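Local coordinates for protein probable Ni/Fe-hydrogenase 1 B-type cytochrome subunit (Escherichia coli K-12, PDB 6G94) that probably serves as the membrane-embedded b-type cytochrome of hydrogenase 1, using bound heme to carry electrons, at residues M33-F38 against R60-S65. Residues are numbered along the deposited sequence; the frame is centred on the assembly and turned at random.
With HEM (protoporphyrin IX containing Fe), chain B.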
ATOM      1  N   MET I  33     -39.731   4.636   2.344  1.00 53.48           N
ATOM      2  CA  MET I  33     -39.283   4.094   3.629  1.00 50.83           C
ATOM      3  C   MET I  33     -37.959   3.367   3.475  1.00 47.68           C
ATOM      4  O   MET I  33     -36.958   3.799   4.026  1.00 47.92           O
ATOM      5  CB  MET I  33     -40.335   3.149   4.210  1.00 54.32           C
ATOM      6  CG  MET I  33     -41.570   3.858   4.755  1.00 57.46           C
ATOM      7  SD  MET I  33     -42.675   2.853   5.785  1.00 72.90           S
ATOM      8  CE  MET I  33     -42.605   1.235   5.001  1.00 61.02           C
ATOM      9  N   VAL I  34     -37.954   2.272   2.718  1.00 46.61           N
ATOM     10  CA  VAL I  34     -36.712   1.560   2.417  1.00 46.71           C
ATOM     11  C   VAL I  34     -35.548   2.473   1.958  1.00 48.37           C
ATOM     12  O   VAL I  34     -34.410   2.276   2.388  1.00 47.91           O
ATOM     13  CB  VAL I  34     -36.948   0.451   1.380  1.00 44.80           C
ATOM     14  CG1 VAL I  34     -35.658  -0.287   1.085  1.00 44.56           C
ATOM     15  CG2 VAL I  34     -37.977  -0.521   1.892  1.00 45.41           C
ATOM     16  N   THR I  35     -35.836   3.483   1.126  1.00 48.74           N
ATOM     17  CA  THR I  35     -34.768   4.388   0.639  1.00 47.03           C
ATOM     18  C   THR I  35     -34.392   5.405   1.695  1.00 45.72           C
ATOM     19  O   THR I  35     -33.205   5.580   1.987  1.00 44.81           O
ATOM     20  CB  THR I  35     -35.081   5.157  -0.685  1.00 42.80           C
ATOM     21  OG1 THR I  35     -36.248   5.972  -0.534  1.00 43.27           O
ATOM     22  CG2 THR I  35     -35.259   4.212  -1.833  1.00 42.69           C
ATOM     23  N   GLY I  36     -35.393   6.075   2.262  1.00 46.79           N
ATOM     24  CA  GLY I  36     -35.151   7.090   3.282  1.00 48.63           C
ATOM     25  C   GLY I  36     -34.415   6.547   4.506  1.00 50.70           C
ATOM     26  O   GLY I  36     -33.599   7.246   5.131  1.00 47.16           O
ATOM     27  N   TYR I  37     -34.710   5.290   4.849  1.00 51.35           N
ATOM     28  CA  TYR I  37     -33.985   4.592   5.895  1.00 51.06           C
ATOM     29  C   TYR I  37     -32.474   4.625   5.636  1.00 48.48           C
ATOM     30  O   TYR I  37     -31.707   4.983   6.516  1.00 46.95           O
ATOM     31  CB  TYR I  37     -34.472   3.142   6.030  1.00 52.51           C
ATOM     32  CG  TYR I  37     -33.773   2.403   7.145  1.00 52.92           C
ATOM     33  CD1 TYR I  37     -34.034   2.726   8.478  1.00 53.93           C
ATOM     34  CD2 TYR I  37     -32.824   1.411   6.872  1.00 51.32           C
ATOM     35  CE1 TYR I  37     -33.384   2.076   9.511  1.00 54.93           C
ATOM     36  CE2 TYR I  37     -32.165   0.756   7.903  1.00 52.72           C
ATOM     37  CZ  TYR I  37     -32.452   1.094   9.220  1.00 53.27           C
ATOM     38  OH  TYR I  37     -31.818   0.469  10.261  1.00 51.76           O
ATOM     39  N   PHE I  38     -32.073   4.254   4.420  1.00 47.04           N
ATOM     40  CA  PHE I  38     -30.673   4.160   4.038  1.00 44.74           C
ATOM     41  C   PHE I  38     -30.005   5.496   3.671  1.00 44.51           C
ATOM     42  O   PHE I  38     -28.787   5.552   3.504  1.00 44.12           O
ATOM     43  CB  PHE I  38     -30.522   3.148   2.911  1.00 43.06           C
ATOM     44  CG  PHE I  38     -30.776   1.748   3.340  1.00 43.87           C
ATOM     45  CD1 PHE I  38     -30.137   1.227   4.449  1.00 44.69           C
ATOM     46  CD2 PHE I  38     -31.664   0.942   2.638  1.00 47.02           C
ATOM     47  CE1 PHE I  38     -30.382  -0.075   4.857  1.00 47.53           C
ATOM     48  CE2 PHE I  38     -31.917  -0.364   3.035  1.00 47.65           C
ATOM     49  CZ  PHE I  38     -31.276  -0.873   4.157  1.00 47.91           C
ATOM     50  N   ARG I  60     -31.020   8.220  -3.433  1.00 46.10           N
ATOM     51  CA  ARG I  60     -31.545   9.554  -3.184  1.00 45.43           C
ATOM     52  C   ARG I  60     -32.457   9.969  -4.320  1.00 45.39           C
ATOM     53  O   ARG I  60     -33.416  10.681  -4.122  1.00 43.69           O
ATOM     54  CB  ARG I  60     -30.400  10.559  -2.981  1.00 42.28           C
ATOM     55  CG  ARG I  60     -29.423  10.185  -1.872  1.00 41.60           C
ATOM     56  CD  ARG I  60     -28.336  11.220  -1.593  1.00 41.16           C
ATOM     57  NE  ARG I  60     -28.825  12.590  -1.685  1.00 40.45           N
ATOM     58  CZ  ARG I  60     -28.435  13.436  -2.616  1.00 39.60           C
ATOM     59  NH1 ARG I  60     -28.932  14.649  -2.679  1.00 38.89           N
ATOM     60  NH2 ARG I  60     -27.548  13.041  -3.491  1.00 40.53           N
ATOM     61  N   LEU I  61     -32.141   9.494  -5.512  1.00 46.05           N
ATOM     62  CA  LEU I  61     -32.861   9.891  -6.715  1.00 46.22           C
ATOM     63  C   LEU I  61     -34.215   9.207  -6.705  1.00 51.35           C
ATOM     64  O   LEU I  61     -35.242   9.857  -6.923  1.00 55.81           O
ATOM     65  CB  LEU I  61     -32.079   9.497  -7.971  1.00 44.62           C
ATOM     66  CG  LEU I  61     -32.710   9.677  -9.361  1.00 44.61           C
ATOM     67  CD1 LEU I  61     -31.665  10.189 -10.338  1.00 44.87           C
ATOM     68  CD2 LEU I  61     -33.304   8.380  -9.884  1.00 42.88           C
ATOM     69  N   ILE I  62     -34.198   7.888  -6.468  1.00 47.87           N
ATOM     70  CA  ILE I  62     -35.393   7.086  -6.354  1.00 43.12           C
ATOM     71  C   ILE I  62     -36.271   7.662  -5.245  1.00 44.08           C
ATOM     72  O   ILE I  62     -37.483   7.722  -5.393  1.00 48.20           O
ATOM     73  CB  ILE I  62     -35.037   5.617  -6.084  1.00 41.77           C
ATOM     74  CG1 ILE I  62     -34.313   5.027  -7.290  1.00 39.91           C
ATOM     75  CG2 ILE I  62     -36.286   4.804  -5.805  1.00 44.26           C
ATOM     76  CD1 ILE I  62     -33.780   3.633  -7.077  1.00 39.72           C
ATOM     77  N   HIS I  63     -35.658   8.122  -4.159  1.00 42.74           N
ATOM     78  CA  HIS I  63     -36.387   8.743  -3.067  1.00 42.09           C
ATOM     79  C   HIS I  63     -37.093  10.024  -3.492  1.00 42.40           C
ATOM     80  O   HIS I  63     -38.291  10.163  -3.312  1.00 43.04           O
ATOM     81  CB  HIS I  63     -35.461   8.997  -1.882  1.00 42.10           C
ATOM     82  CG  HIS I  63     -36.182   9.343  -0.612  1.00 43.44           C
ATOM     83  ND1 HIS I  63     -36.698   8.389   0.233  1.00 42.59           N
ATOM     84  CD2 HIS I  63     -36.464  10.541  -0.041  1.00 44.13           C
ATOM     85  CE1 HIS I  63     -37.277   8.984   1.262  1.00 42.90           C
ATOM     86  NE2 HIS I  63     -37.151  10.287   1.122  1.00 43.63           N
ATOM     87  N   PHE I  64     -36.363  10.963  -4.070  1.00 45.27           N
ATOM     88  CA  PHE I  64     -36.944  12.282  -4.372  1.00 47.39           C
ATOM     89  C   PHE I  64     -38.103  12.194  -5.360  1.00 48.85           C
ATOM     90  O   PHE I  64     -39.063  12.970  -5.291  1.00 49.32           O
ATOM     91  CB  PHE I  64     -35.882  13.245  -4.909  1.00 48.63           C
ATOM     92  CG  PHE I  64     -34.668  13.366  -4.036  1.00 49.00           C
ATOM     93  CD1 PHE I  64     -34.748  13.157  -2.660  1.00 48.26           C
ATOM     94  CD2 PHE I  64     -33.439  13.699  -4.591  1.00 50.74           C
ATOM     95  CE1 PHE I  64     -33.628  13.253  -1.856  1.00 50.09           C
ATOM     96  CE2 PHE I  64     -32.304  13.807  -3.793  1.00 51.74           C
ATOM     97  CZ  PHE I  64     -32.401  13.584  -2.423  1.00 53.31           C
ATOM     98  N   SER I  65     -38.008  11.231  -6.274  1.00 49.61           N
ATOM     99  CA  SER I  65     -38.928  11.151  -7.393  1.00 48.75           C
ATOM    100  C   SER I  65     -40.104  10.247  -7.009  1.00 48.87           C
ATOM    101  O   SER I  65     -41.233  10.466  -7.474  1.00 50.65           O
ATOM    102  CB  SER I  65     -38.199  10.748  -8.693  1.00 47.67           C
ATOM    103  OG  SER I  65     -37.714   9.428  -8.637  1.00 49.21           O
TER
HETATM  104  CHA HEM B 301     -34.718  11.797   3.532  1.00 49.15           C
HETATM  105  CHB HEM B 301     -38.374   8.851   4.395  1.00 52.07           C
HETATM  106  CHC HEM B 301     -41.295  11.744   1.907  1.00 51.64           C
HETATM  107  CHD HEM B 301     -37.491  14.348   0.550  1.00 51.13           C
HETATM  108  C1A HEM B 301     -35.515  10.833   4.058  1.00 49.41           C
HETATM  109  C2A HEM B 301     -35.138  10.052   5.153  1.00 48.77           C
HETATM  110  C3A HEM B 301     -36.161   9.222   5.411  1.00 49.97           C
HETATM  111  C4A HEM B 301     -37.165   9.488   4.468  1.00 50.11           C
HETATM  112  CMA HEM B 301     -36.188   8.189   6.512  1.00 50.21           C
HETATM  113  CAA HEM B 301     -33.813  10.110   5.879  1.00 47.63           C
HETATM  114  CBA HEM B 301     -33.758  11.203   6.928  1.00 47.56           C
HETATM  115  CGA HEM B 301     -32.425  11.179   7.605  1.00 50.81           C
HETATM  116  O1A HEM B 301     -32.046  10.264   8.344  1.00 48.87           O
HETATM  117  O2A HEM B 301     -31.656  12.126   7.428  1.00 55.51           O
HETATM  118  C1B HEM B 301     -39.509   9.416   3.800  1.00 53.34           C
HETATM  119  C2B HEM B 301     -40.815   8.863   3.929  1.00 51.55           C
HETATM  120  C3B HEM B 301     -41.632   9.693   3.239  1.00 52.45           C
HETATM  121  C4B HEM B 301     -40.785  10.738   2.685  1.00 51.33           C
HETATM  122  CMB HEM B 301     -41.196   7.617   4.693  1.00 48.46           C
HETATM  123  CAB HEM B 301     -43.084   9.645   3.026  1.00 55.39           C
HETATM  124  CBB HEM B 301     -43.799   8.587   3.360  1.00 59.19           C
HETATM  125  C1C HEM B 301     -40.499  12.681   1.261  1.00 51.74           C
HETATM  126  C2C HEM B 301     -40.951  13.602   0.313  1.00 50.05           C
HETATM  127  C3C HEM B 301     -39.868  14.341  -0.060  1.00 50.68           C
HETATM  128  C4C HEM B 301     -38.757  13.860   0.663  1.00 50.13           C
HETATM  129  CMC HEM B 301     -42.363  13.784  -0.187  1.00 47.00           C
HETATM  130  CAC HEM B 301     -39.892  15.440  -1.047  1.00 52.02           C
HETATM  131  CBC HEM B 301     -39.144  15.381  -2.140  1.00 49.37           C
HETATM  132  C1D HEM B 301     -36.450  13.860   1.310  1.00 51.72           C
HETATM  133  C2D HEM B 301     -35.145  14.504   1.265  1.00 50.61           C
HETATM  134  C3D HEM B 301     -34.349  13.786   2.097  1.00 50.92           C
HETATM  135  C4D HEM B 301     -35.208  12.723   2.641  1.00 50.35           C
HETATM  136  CMD HEM B 301     -34.816  15.707   0.416  1.00 48.35           C
HETATM  137  CAD HEM B 301     -32.883  13.988   2.446  1.00 49.12           C
HETATM  138  CBD HEM B 301     -31.987  14.034   1.212  1.00 51.00           C
HETATM  139  CGD HEM B 301     -30.513  14.143   1.504  1.00 53.57           C
HETATM  140  O1D HEM B 301     -30.003  15.202   1.892  1.00 54.47           O
HETATM  141  O2D HEM B 301     -29.775  13.169   1.340  1.00 52.37           O
HETATM  142  NA  HEM B 301     -36.777  10.505   3.660  1.00 49.96           N
HETATM  143  NB  HEM B 301     -39.537  10.517   3.055  1.00 52.85           N
HETATM  144  NC  HEM B 301     -39.162  12.821   1.415  1.00 49.93           N
HETATM  145  ND  HEM B 301     -36.452  12.811   2.147  1.00 52.39           N
HETATM  146 FE   HEM B 301     -37.874  11.706   2.562  1.00 47.76          FE
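H63 reaches from helix 55-83 to T35 on helix 20-40 and to the heme iron; the axes of segments 33-38 and 60-65 approach to 9.0 Å at 130°. H63 CB and H63 CG each lie 3.4 Å from T35 OG1. With CG anti to the backbone N (chi1 -167°), the ring stands between T35 and the porphyrin. H63 ND1 donates to T35 OG1 over 2.6 Å, a fairly straight bond (161° at the hydrogen) with the oxygen almost exactly in the ring plane. CD2 comes near HEM ND, and at the tip H63 NE2 coordinates HEM FE at 2.1 Å, while H184 supplies the other axial ligand.

Threonine suits its place because its hydroxyl is an acceptor for the imidazole and also hydrogen-bonds to V31 O one turn earlier, while T35 CG2 meets I62 CG2 at 4.1 Å. With an alanine here, H63 ND1 would probably lose its acceptor and the ring be freer to turn about its bond to iron. Glycine suits the place of G36 because its backbone, having no side chain, can lie against both imidazole and heme. R60 has the length and charge to reach a propionate, R60 NE donating to HEM O2D at 3.2 Å.

This is the bis-histidine site of a b-type cytochrome, with a second-shell threonine that probably helps fix the rotation of one ligand. With NE2 given to iron, ND1 carries the proton and donates it to the threonine, and this hydrogen bond probably makes the imidazole somewhat more electron-rich, which would tend to stabilise ferric heme.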